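Local structure of plantacyanin (Spinacia oleracea, 1F56) at residues A45-P50 and G78-G83. The protein binds a single copper ion as a basic blue cupredoxin of the phytocyanin family and probably serves in electron transfer. Sequence-based numbering, arbitrary orientation.
Sequences ASCSAP and GHCGGG. With CU1 (copper (I) ion), chain F; SO4 (sulfate ion), chain D.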
# COMPACT_ATOMS: atom_id res chain seq x y z
N ALA A 45 -11.36 -4.49 -1.03
CA ALA A 45 -12.13 -5.36 -1.92
C ALA A 45 -12.86 -4.62 -3.04
O ALA A 45 -13.07 -5.19 -4.11
CB ALA A 45 -13.13 -6.17 -1.11
N SER A 46 -13.23 -3.37 -2.80
CA SER A 46 -13.97 -2.61 -3.79
C SER A 46 -13.18 -1.45 -4.36
O SER A 46 -13.76 -0.56 -4.97
CB SER A 46 -15.27 -2.10 -3.18
OG SER A 46 -15.00 -1.20 -2.12
N CYS A 47 -11.87 -1.45 -4.14
CA CYS A 47 -11.01 -0.37 -4.64
C CYS A 47 -11.53 1.02 -4.30
O CYS A 47 -11.52 1.91 -5.15
CB CYS A 47 -10.88 -0.49 -6.16
SG CYS A 47 -9.55 -1.63 -6.65
N SER A 48 -11.97 1.21 -3.06
CA SER A 48 -12.50 2.50 -2.62
C SER A 48 -12.10 2.78 -1.18
O SER A 48 -12.36 1.99 -0.28
CB SER A 48 -14.03 2.50 -2.73
OG SER A 48 -14.57 1.34 -2.11
N ALA A 49 -11.47 3.93 -0.97
CA ALA A 49 -11.00 4.31 0.35
C ALA A 49 -12.14 4.75 1.26
O ALA A 49 -13.01 5.52 0.85
CB ALA A 49 -9.98 5.41 0.22
N PRO A 50 -12.14 4.27 2.51
CA PRO A 50 -13.21 4.66 3.44
C PRO A 50 -13.01 6.09 3.91
O PRO A 50 -11.91 6.64 3.79
CB PRO A 50 -13.10 3.62 4.56
CG PRO A 50 -11.63 3.29 4.58
CD PRO A 50 -11.28 3.23 3.10
N GLY A 78 -8.55 4.31 -12.37
CA GLY A 78 -7.98 3.21 -13.13
C GLY A 78 -6.79 2.50 -12.50
O GLY A 78 -6.44 1.39 -12.91
N HIS A 79 -6.16 3.08 -11.49
CA HIS A 79 -4.98 2.42 -10.92
C HIS A 79 -5.24 1.22 -10.02
O HIS A 79 -4.55 0.20 -10.12
CB HIS A 79 -4.11 3.44 -10.17
CG HIS A 79 -3.50 4.48 -11.06
ND1 HIS A 79 -2.30 5.08 -10.78
CD2 HIS A 79 -3.96 5.06 -12.20
CE1 HIS A 79 -2.04 5.99 -11.70
NE2 HIS A 79 -3.03 6.00 -12.57
N CYS A 80 -6.23 1.31 -9.14
CA CYS A 80 -6.53 0.16 -8.27
C CYS A 80 -7.04 -1.00 -9.14
O CYS A 80 -6.64 -2.15 -8.98
CB CYS A 80 -7.57 0.57 -7.23
SG CYS A 80 -7.93 -0.66 -5.93
N GLY A 81 -7.94 -0.68 -10.07
CA GLY A 81 -8.47 -1.71 -10.96
C GLY A 81 -7.34 -2.28 -11.81
O GLY A 81 -7.42 -3.42 -12.26
N GLY A 82 -6.29 -1.50 -12.02
CA GLY A 82 -5.16 -1.95 -12.81
C GLY A 82 -4.19 -2.79 -11.99
O GLY A 82 -3.13 -3.18 -12.49
N GLY A 83 -4.54 -3.05 -10.74
CA GLY A 83 -3.69 -3.87 -9.89
C GLY A 83 -2.91 -3.16 -8.80
O GLY A 83 -2.17 -3.79 -8.04
CU CU1 F . -1.33 4.82 -9.03
S SO4 D . -10.58 1.74 -10.83
O1 SO4 D . -11.19 1.66 -9.49
O2 SO4 D . -10.90 3.02 -11.49
O3 SO4 D . -9.11 1.65 -10.70
O4 SO4 D . -11.10 0.64 -11.66
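Cys47 sets SG beside its backbone N and anti to its carbonyl carbon (chi1 -86°), whereas Cys80 swings SG anti to its backbone N (chi1 -173°); both side chains set out toward each other and the sulfurs join. Cys47 SG and Cys80 SG lie 2.0 Å apart with chi3 at -83°, close to the perpendicular twist a disulfide prefers, and the two CA atoms stand 5.8 Å apart. No hydrogen bond crosses between the segments; the covalent link carries most of the contact, with Cys47 SG also near Gly81 N. Cys80 opens a type I beta turn that ends at Gly83, closed by the hydrogen bond from Gly83 N to Cys80 O at 2.9 Å. A sulfate, probably from the crystallisation liquor, sits by the turn: Gly81 N donates to its O3 (2.7 Å) and Gly78 N to its O2 (2.8 Å). Next to Cys80 in sequence, His79 turns its ring the other way and binds copper through ND1 at 2.0 Å, with His34, Cys74 and Met84 completing the site. This disulfide of the phytocyanin cupredoxin fold ties the loop between helix 41-45 and strand 54-56 to the copper-ligand loop between strands 68-73 and 85-90, and both cysteines rest on Lys85 of strand 85-90.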